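Local coordinates for protein arginine decarboxylase (Campylobacter jejuni subsp. jejuni, PDB 3NZP) that probably catalyses the pyridoxal-phosphate-dependent decarboxylation of arginine to agmatine, a step in polyamine and spermidine biosynthesis, at residues N11-I15 with L54-Q58; G273-V277 with R288-L292; R323-H329 with L515-Y519. All coordinates share one frame; numbering follows the deposited sequence.

Interaction 1: residues N11-I15 with L54-Q58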
loop_
_atom_site.group_PDB
_atom_site.type_symbol
_atom_site.label_atom_id
_atom_site.label_comp_id
_atom_site.label_asym_id
_atom_site.label_seq_id
_atom_site.Cartn_x
_atom_site.Cartn_y
_atom_site.Cartn_z
ATOM N N ASN B 11 25.639 -7.844 6.769
ATOM C CA ASN B 11 26.170 -9.114 7.277
ATOM C C ASN B 11 27.234 -9.616 6.333
ATOM O O ASN B 11 27.708 -8.879 5.468
ATOM C CB ASN B 11 25.081 -10.166 7.380
ATOM C CG ASN B 11 24.556 -10.294 8.780
ATOM O OD1 ASN B 11 24.157 -9.302 9.398
ATOM N ND2 ASN B 11 24.556 -11.515 9.302
ATOM N N GLU B 12 27.622 -10.871 6.463
ATOM C CA GLU B 12 28.639 -11.350 5.547
ATOM C C GLU B 12 28.026 -11.895 4.261
ATOM O O GLU B 12 28.541 -12.849 3.676
ATOM C CB GLU B 12 29.517 -12.420 6.215
ATOM C CG GLU B 12 30.516 -11.869 7.236
ATOM C CD GLU B 12 29.934 -11.802 8.645
ATOM O OE1 GLU B 12 30.104 -10.748 9.323
ATOM O OE2 GLU B 12 29.310 -12.814 9.075
ATOM N N ASN B 13 26.928 -11.290 3.816
ATOM C CA ASN B 13 26.276 -11.739 2.588
ATOM C C ASN B 13 26.663 -10.847 1.419
ATOM O O ASN B 13 26.722 -11.296 0.275
ATOM C CB ASN B 13 24.758 -11.752 2.762
ATOM C CG ASN B 13 24.317 -12.636 3.906
ATOM O OD1 ASN B 13 24.719 -13.800 3.999
ATOM N ND2 ASN B 13 23.479 -12.088 4.786
ATOM N N PHE B 14 26.934 -9.581 1.706
ATOM C CA PHE B 14 27.335 -8.649 0.663
ATOM C C PHE B 14 28.680 -8.047 1.003
ATOM O O PHE B 14 28.929 -7.686 2.149
ATOM C CB PHE B 14 26.311 -7.524 0.511
ATOM C CG PHE B 14 24.943 -7.998 0.145
ATOM C CD1 PHE B 14 23.969 -8.184 1.120
ATOM C CD2 PHE B 14 24.628 -8.275 -1.177
ATOM C CE1 PHE B 14 22.699 -8.641 0.778
ATOM C CE2 PHE B 14 23.362 -8.732 -1.526
ATOM C CZ PHE B 14 22.397 -8.914 -0.545
ATOM N N ILE B 15 29.552 -7.942 0.011
ATOM C CA ILE B 15 30.862 -7.366 0.239
ATOM C C ILE B 15 31.259 -6.452 -0.920
ATOM O O ILE B 15 30.817 -6.640 -2.058
ATOM C CB ILE B 15 31.926 -8.466 0.401
ATOM C CG1 ILE B 15 33.232 -7.856 0.919
ATOM C CG2 ILE B 15 32.181 -9.152 -0.935
ATOM C CD1 ILE B 15 34.328 -8.886 1.189
ATOM N N LEU B 54 21.326 -16.716 -1.046
ATOM C CA LEU B 54 21.040 -15.958 0.164
ATOM C C LEU B 54 19.938 -16.650 0.958
ATOM O O LEU B 54 19.984 -16.714 2.188
ATOM C CB LEU B 54 20.620 -14.531 -0.198
ATOM C CG LEU B 54 21.721 -13.464 -0.142
ATOM C CD1 LEU B 54 23.015 -14.046 -0.622
ATOM C CD2 LEU B 54 21.325 -12.261 -0.997
ATOM N N ILE B 55 18.957 -17.185 0.240
ATOM C CA ILE B 55 17.848 -17.877 0.875
ATOM C C ILE B 55 18.387 -19.056 1.657
ATOM O O ILE B 55 17.985 -19.296 2.799
ATOM C CB ILE B 55 16.828 -18.365 -0.164
ATOM C CG1 ILE B 55 16.370 -17.196 -1.021
ATOM C CG2 ILE B 55 15.596 -18.927 0.527
ATOM C CD1 ILE B 55 15.372 -17.580 -2.045
ATOM N N GLN B 56 19.303 -19.791 1.039
ATOM C CA GLN B 56 19.922 -20.942 1.688
ATOM C C GLN B 56 20.668 -20.470 2.940
ATOM O O GLN B 56 20.428 -20.968 4.039
ATOM C CB GLN B 56 20.881 -21.625 0.717
ATOM C CG GLN B 56 21.676 -22.772 1.296
ATOM C CD GLN B 56 22.591 -23.376 0.254
ATOM O OE1 GLN B 56 22.169 -24.215 -0.549
ATOM N NE2 GLN B 56 23.848 -22.930 0.235
ATOM N N LYS B 57 21.569 -19.510 2.772
ATOM C CA LYS B 57 22.301 -18.978 3.903
ATOM C C LYS B 57 21.353 -18.717 5.058
ATOM O O LYS B 57 21.614 -19.103 6.193
ATOM C CB LYS B 57 22.974 -17.674 3.527
ATOM C CG LYS B 57 24.444 -17.786 3.271
ATOM C CD LYS B 57 25.211 -17.769 4.570
ATOM C CE LYS B 57 26.626 -17.249 4.341
ATOM N NZ LYS B 57 26.656 -15.846 3.793
ATOM N N GLN B 58 20.237 -18.065 4.769
ATOM C CA GLN B 58 19.283 -17.751 5.816
ATOM C C GLN B 58 18.683 -18.946 6.513
ATOM O O GLN B 58 18.539 -18.941 7.733
ATOM C CB GLN B 58 18.180 -16.869 5.260
ATOM C CG GLN B 58 18.677 -15.463 5.062
ATOM C CD GLN B 58 19.040 -14.824 6.373
ATOM O OE1 GLN B 58 18.166 -14.509 7.167
ATOM N NE2 GLN B 58 20.332 -14.643 6.622
#
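Asn13 and Lys57 meet at an oblique angle, the carboxamide of the asparagine directed at the helix and the lysine reaching out from the helix to present its ammonium group. Lys57 NZ donates a hydrogen bond to Asn13 OD1 at 2.8 Å. The donor lies near the outward direction of the C=O bond, at a C=O...N angle of 154°, and is tilted 16° from the carbonyl plane. Bends at chi2 and chi4 fold the lysine chain so that NZ turns to this oxygen, while CG, CD and CE of Lys57 stay 4.0 to 4.1 Å from Asn13 OD1. Beside the polar pair the contact becomes apolar. Phe14 and Leu54 are set nearly at right angles, and the ring tip, CZ, comes 3.5 Å from the methyl CD2 of Leu54. The same ring makes an edge-to-face contact with Phe514, and both Asn13 and Leu54 also lean on Asn328. The contact thus sets the start of a short N-terminal antiparallel hairpin, strands 14-16 and 21-23, against the long helix 52-72, which leads into the first strand of the TIM-like barrel of this fold-type III decarboxylase.

Interaction 2: residues G273-V277 with R288-L292; sequences GGLAV and RNYTL. With PLP (pyridoxal-5'-phosphate), chain E.
Matching first torsions set up the meeting of Tyr290 and Arg288 with Ala276: in each, CG sits between the backbone N and the carbonyl carbon (chi1 61° and 54°). The tyrosine ring is thereby thrown across to the other segment, where its OH accepts a hydrogen bond from Ala276 N at 2.9 Å. That hydroxyl is gripped from a second quarter by a hydrogen bond with the carbonyl oxygen of Ile238. Arg288 runs extended from CG to NE over the tyrosine, with CD 4.0 Å above the centre of one ring face. Its NE then bonds to Ala276 O at 3.2 Å; the oxygen lies in the guanidinium plane, but the donor stands 66° out of the carbonyl plane. The backbone of Ala276 is therefore held at both its N and its O. This segment belongs to the glycine-rich loop after the seventh strand, 268-272, of the TIM-like barrel, where Gly274 N donates to phosphate oxygen O1P of PLP at 3.0 Å. On the apolar side, Leu275 divides its methyls: CD2 is 4.2 Å from Tyr290 CE1, and CD1 is 4.4 Å from Leu292 CG. Thr291 is the N-cap of helix 292-309, its OG1 bonded to Glu294 N, while Leu292, in the first turn, reaches Phe324 and helix 52-72.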
loop_
_atom_site.group_PDB
_atom_site.type_symbol
_atom_site.label_atom_id
_atom_site.label_comp_id
_atom_site.label_asym_id
_atom_site.label_seq_id
_atom_site.Cartn_x
_atom_site.Cartn_y
_atom_site.Cartn_z
ATOM N N GLY B 273 5.801 -15.579 14.060
ATOM C CA GLY B 273 6.835 -14.735 13.488
ATOM C C GLY B 273 7.331 -13.726 14.490
ATOM O O GLY B 273 7.123 -13.887 15.697
ATOM N N GLY B 274 7.992 -12.682 14.001
ATOM C CA GLY B 274 8.486 -11.651 14.904
ATOM C C GLY B 274 9.984 -11.419 14.893
ATOM O O GLY B 274 10.438 -10.330 15.231
ATOM N N LEU B 275 10.744 -12.450 14.533
ATOM C CA LEU B 275 12.191 -12.346 14.461
ATOM C C LEU B 275 12.435 -11.131 13.583
ATOM O O LEU B 275 12.034 -11.120 12.413
ATOM C CB LEU B 275 12.762 -13.584 13.787
ATOM C CG LEU B 275 14.161 -14.016 14.213
ATOM C CD1 LEU B 275 14.704 -14.988 13.174
ATOM C CD2 LEU B 275 15.069 -12.804 14.344
ATOM N N ALA B 276 13.075 -10.106 14.144
ATOM C CA ALA B 276 13.330 -8.876 13.401
ATOM C C ALA B 276 14.495 -8.973 12.426
ATOM O O ALA B 276 15.365 -9.836 12.545
ATOM C CB ALA B 276 13.544 -7.727 14.370
ATOM N N VAL B 277 14.502 -8.077 11.447
ATOM C CA VAL B 277 15.573 -8.034 10.453
ATOM C C VAL B 277 16.331 -6.716 10.614
ATOM O O VAL B 277 15.728 -5.693 10.927
ATOM C CB VAL B 277 14.997 -8.122 9.013
ATOM C CG1 VAL B 277 16.030 -7.674 7.994
ATOM C CG2 VAL B 277 14.566 -9.550 8.718
ATOM N N ARG B 288 16.856 -3.799 15.468
ATOM C CA ARG B 288 16.466 -4.647 16.581
ATOM C C ARG B 288 17.566 -4.588 17.612
ATOM O O ARG B 288 18.730 -4.462 17.260
ATOM C CB ARG B 288 16.265 -6.095 16.134
ATOM C CG ARG B 288 17.426 -6.719 15.400
ATOM C CD ARG B 288 17.179 -8.219 15.296
ATOM N NE ARG B 288 17.890 -8.891 14.201
ATOM C CZ ARG B 288 19.210 -8.912 14.048
ATOM N NH1 ARG B 288 19.998 -8.288 14.915
ATOM N NH2 ARG B 288 19.743 -9.582 13.036
ATOM N N ASN B 289 17.194 -4.683 18.884
ATOM C CA ASN B 289 18.174 -4.627 19.961
ATOM C C ASN B 289 18.651 -5.992 20.380
ATOM O O ASN B 289 19.199 -6.164 21.455
ATOM C CB ASN B 289 17.590 -3.947 21.189
ATOM C CG ASN B 289 16.528 -4.803 21.887
ATOM O OD1 ASN B 289 16.795 -5.922 22.342
ATOM N ND2 ASN B 289 15.316 -4.272 21.972
ATOM N N TYR B 290 18.469 -6.982 19.551
ATOM C CA TYR B 290 18.912 -8.339 20.012
ATOM C C TYR B 290 19.536 -9.177 18.875
ATOM O O TYR B 290 19.355 -8.827 17.690
ATOM C CB TYR B 290 17.764 -9.133 20.641
ATOM C CG TYR B 290 16.626 -9.373 19.681
ATOM C CD1 TYR B 290 16.566 -10.513 18.902
ATOM C CD2 TYR B 290 15.610 -8.468 19.552
ATOM C CE1 TYR B 290 15.475 -10.750 17.997
ATOM C CE2 TYR B 290 14.520 -8.654 18.680
ATOM C CZ TYR B 290 14.451 -9.789 17.898
ATOM O OH TYR B 290 13.398 -9.960 17.060
ATOM N N THR B 291 20.222 -10.288 19.132
ATOM C CA THR B 291 20.804 -11.094 18.019
ATOM C C THR B 291 20.001 -12.378 17.778
ATOM O O THR B 291 19.185 -12.770 18.608
ATOM C CB THR B 291 22.258 -11.496 18.323
ATOM O OG1 THR B 291 22.275 -12.536 19.307
ATOM C CG2 THR B 291 23.040 -10.306 18.841
ATOM N N LEU B 292 20.235 -13.038 16.650
ATOM C CA LEU B 292 19.504 -14.266 16.364
ATOM C C LEU B 292 19.795 -15.286 17.464
ATOM O O LEU B 292 18.879 -15.916 18.001
ATOM C CB LEU B 292 19.922 -14.850 15.009
ATOM C CG LEU B 292 18.899 -15.743 14.295
ATOM C CD1 LEU B 292 19.619 -16.566 13.241
ATOM C CD2 LEU B 292 18.199 -16.665 15.272
HETATM N N1 PLP E . 2.957 -16.261 11.715
HETATM C C2 PLP E . 1.686 -15.886 11.534
HETATM C C2A PLP E . 0.587 -16.691 12.173
HETATM C C3 PLP E . 1.381 -14.750 10.726
HETATM O O3 PLP E . 0.078 -14.363 10.531
HETATM C C4 PLP E . 2.489 -14.000 10.140
HETATM C C4A PLP E . 2.241 -12.808 9.303
HETATM C C5 PLP E . 3.835 -14.474 10.383
HETATM C C6 PLP E . 4.010 -15.607 11.190
HETATM C C5A PLP E . 5.062 -13.761 9.797
HETATM O O4P PLP E . 5.734 -12.966 10.792
HETATM P P PLP E . 7.022 -12.266 10.096
HETATM O O1P PLP E . 7.870 -11.688 11.156
HETATM O O2P PLP E . 7.886 -13.329 9.268
HETATM O O3P PLP E . 6.545 -11.093 9.119
#

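Interaction 3: residues R323-H329 with L515-Y519. With PLP (pyridoxal-5'-phosphate), chain E.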
loop_
_atom_site.group_PDB
_atom_site.type_symbol
_atom_site.label_atom_id
_atom_site.label_comp_id
_atom_site.label_asym_id
_atom_site.label_seq_id
_atom_site.Cartn_x
_atom_site.Cartn_y
_atom_site.Cartn_z
ATOM N N ARG B 323 9.878 -12.957 7.426
ATOM C CA ARG B 323 10.653 -11.782 7.073
ATOM C C ARG B 323 12.155 -12.067 7.115
ATOM O O ARG B 323 12.885 -11.739 6.184
ATOM C CB ARG B 323 10.322 -10.638 8.021
ATOM C CG ARG B 323 11.056 -9.358 7.706
ATOM C CD ARG B 323 10.893 -8.387 8.847
ATOM N NE ARG B 323 9.532 -7.875 8.973
ATOM C CZ ARG B 323 9.053 -6.867 8.254
ATOM N NH1 ARG B 323 7.809 -6.461 8.426
ATOM N NH2 ARG B 323 9.818 -6.260 7.358
ATOM N N PHE B 324 12.607 -12.698 8.189
ATOM C CA PHE B 324 14.015 -13.007 8.371
ATOM C C PHE B 324 14.631 -13.799 7.223
ATOM O O PHE B 324 15.699 -13.446 6.694
ATOM C CB PHE B 324 14.196 -13.782 9.669
ATOM C CG PHE B 324 15.617 -13.991 10.044
ATOM C CD1 PHE B 324 16.302 -13.025 10.767
ATOM C CD2 PHE B 324 16.288 -15.140 9.641
ATOM C CE1 PHE B 324 17.645 -13.192 11.086
ATOM C CE2 PHE B 324 17.627 -15.323 9.951
ATOM C CZ PHE B 324 18.312 -14.344 10.676
ATOM N N VAL B 325 13.955 -14.866 6.822
ATOM C CA VAL B 325 14.462 -15.728 5.763
ATOM C C VAL B 325 14.261 -15.182 4.348
ATOM O O VAL B 325 15.013 -15.520 3.425
ATOM C CB VAL B 325 13.828 -17.144 5.903
ATOM C CG1 VAL B 325 12.370 -17.105 5.556
ATOM C CG2 VAL B 325 14.563 -18.129 5.048
ATOM N N ALA B 326 13.285 -14.300 4.176
ATOM C CA ALA B 326 13.028 -13.770 2.845
ATOM C C ALA B 326 13.579 -12.376 2.520
ATOM O O ALA B 326 13.798 -12.047 1.357
ATOM C CB ALA B 326 11.545 -13.816 2.571
ATOM N N ALA B 327 13.832 -11.572 3.542
ATOM C CA ALA B 327 14.310 -10.215 3.334
ATOM C C ALA B 327 15.473 -9.966 2.355
ATOM O O ALA B 327 15.277 -9.318 1.338
ATOM C CB ALA B 327 14.630 -9.588 4.677
ATOM N N ASN B 328 16.670 -10.469 2.648
ATOM C CA ASN B 328 17.843 -10.222 1.798
ATOM C C ASN B 328 17.958 -10.941 0.462
ATOM O O ASN B 328 18.841 -10.631 -0.327
ATOM C CB ASN B 328 19.137 -10.526 2.571
ATOM C CG ASN B 328 19.390 -12.026 2.733
ATOM O OD1 ASN B 328 20.501 -12.453 3.049
ATOM N ND2 ASN B 328 18.350 -12.828 2.522
ATOM N N HIS B 329 17.094 -11.905 0.196
ATOM C CA HIS B 329 17.225 -12.645 -1.049
ATOM C C HIS B 329 17.051 -11.809 -2.315
ATOM O O HIS B 329 17.567 -12.172 -3.376
ATOM C CB HIS B 329 16.244 -13.813 -1.072
ATOM C CG HIS B 329 14.954 -13.510 -1.767
ATOM N ND1 HIS B 329 13.850 -13.001 -1.116
ATOM C CD2 HIS B 329 14.598 -13.637 -3.068
ATOM C CE1 HIS B 329 12.871 -12.827 -1.986
ATOM N NE2 HIS B 329 13.298 -13.204 -3.178
ATOM N N LEU B 515 17.261 -5.861 0.939
ATOM C CA LEU B 515 16.355 -6.380 1.952
ATOM C C LEU B 515 14.922 -6.116 1.576
ATOM O O LEU B 515 14.031 -6.023 2.424
ATOM C CB LEU B 515 16.666 -5.716 3.291
ATOM C CG LEU B 515 17.851 -6.291 4.069
ATOM C CD1 LEU B 515 18.983 -6.728 3.168
ATOM C CD2 LEU B 515 18.307 -5.221 5.039
ATOM N N VAL B 516 14.699 -6.031 0.281
ATOM C CA VAL B 516 13.381 -5.741 -0.235
ATOM C C VAL B 516 12.630 -7.021 -0.628
ATOM O O VAL B 516 11.579 -6.974 -1.262
ATOM C CB VAL B 516 13.545 -4.789 -1.420
ATOM C CG1 VAL B 516 14.095 -5.541 -2.620
ATOM C CG2 VAL B 516 12.256 -4.098 -1.696
ATOM N N GLY B 517 13.162 -8.164 -0.208
ATOM C CA GLY B 517 12.546 -9.434 -0.544
ATOM C C GLY B 517 11.382 -9.877 0.331
ATOM O O GLY B 517 10.868 -10.983 0.178
ATOM N N ALA B 518 10.941 -9.034 1.249
ATOM C CA ALA B 518 9.833 -9.429 2.095
ATOM C C ALA B 518 8.730 -8.370 2.140
ATOM O O ALA B 518 8.994 -7.176 2.324
ATOM C CB ALA B 518 10.333 -9.723 3.485
ATOM N N TYR B 519 7.491 -8.808 1.944
ATOM C CA TYR B 519 6.369 -7.895 1.983
ATOM C C TYR B 519 6.318 -6.773 0.924
ATOM O O TYR B 519 5.312 -6.087 0.819
ATOM C CB TYR B 519 6.299 -7.271 3.372
ATOM C CG TYR B 519 5.894 -8.246 4.436
ATOM C CD1 TYR B 519 4.698 -8.953 4.323
ATOM C CD2 TYR B 519 6.670 -8.426 5.588
ATOM C CE1 TYR B 519 4.273 -9.803 5.329
ATOM C CE2 TYR B 519 6.254 -9.278 6.606
ATOM C CZ TYR B 519 5.049 -9.958 6.470
ATOM O OH TYR B 519 4.568 -10.753 7.478
HETATM N N1 PLP E . 2.957 -16.261 11.715
HETATM C C2 PLP E . 1.686 -15.886 11.534
HETATM C C2A PLP E . 0.587 -16.691 12.173
HETATM C C3 PLP E . 1.381 -14.750 10.726
HETATM O O3 PLP E . 0.078 -14.363 10.531
HETATM C C4 PLP E . 2.489 -14.000 10.140
HETATM C C4A PLP E . 2.241 -12.808 9.303
HETATM C C5 PLP E . 3.835 -14.474 10.383
HETATM C C6 PLP E . 4.010 -15.607 11.190
HETATM C C5A PLP E . 5.062 -13.761 9.797
HETATM O O4P PLP E . 5.734 -12.966 10.792
HETATM P P PLP E . 7.022 -12.266 10.096
HETATM O O1P PLP E . 7.870 -11.688 11.156
HETATM O O2P PLP E . 7.886 -13.329 9.268
HETATM O O3P PLP E . 6.545 -11.093 9.119
HETATM O O HOH W 1 18.708 -7.552 -0.621
#
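Arg323 crosses Tyr519 at about a right angle, and its side chain passes from the cofactor phosphate to that ring. CB lies beside the phosphate, 3.8 Å from PLP O2P; with CG anti to the backbone N (chi1 -178°) the chain then passes Ala518, Arg323 CG lying 4.3 Å from Ala518 CB. A bend at chi3 swings the guanidinium round so that Tyr519 CD2 lies over one of its faces, offset toward the rim, with the two planes 50° apart. Arg323 CZ sits 3.9 Å from Tyr519 CD2, and NH1 is closer still. The tip is bonded outside the contact, NH1 to Ser236 OG and NH2 to Tyr279 OH, which should fix its rotation. Further along, the loop 515-519 is tied to the helical segment by its backbone: Gly517 N donates to Ala327 O at 2.9 Å, and a water bridges Asn328 O and Leu515 N. His329 folds back so that ND1 donates in line with its ring plane to Ala326 O at 2.7 Å, leaving its edge toward Gly517 O. Phosphate oxygens accept hydrogen bonds from both segments: Arg323 N donates to PLP O2P at 2.7 Å and Tyr519 OH to O3P at 2.6 Å. Since Arg323 N belongs to the first turn of helix 323-326, the helix end probably adds to the attraction for the phosphate charge, whereas the guanidinium is linked to the phosphate through Ser236 OG, which also bonds to PLP, and its charge probably acts through space as well.

Segment 323-329 is the common neighbour of the other two contacts. Interactions 2 and 3, with centres 13 Å apart, both bind the PLP phosphate and interlock around Phe324: Leu275 CD1 lies 3.4 Å from Phe324 CG, and Val277 CG2 is 3.5 Å from Phe324 CA. Gly322 N and Ser236 OG also hydrogen-bond to the cofactor. Interaction 1 stands behind this site. Its centre is 11 Å from that of interaction 3, which it meets where Ile55 CG1 packs 3.4 Å from His329 CB, but its Gln58 side chain remains about 11 Å from PLP. Interactions 1 and 2 do not touch, their nearest atoms being about 6 Å apart.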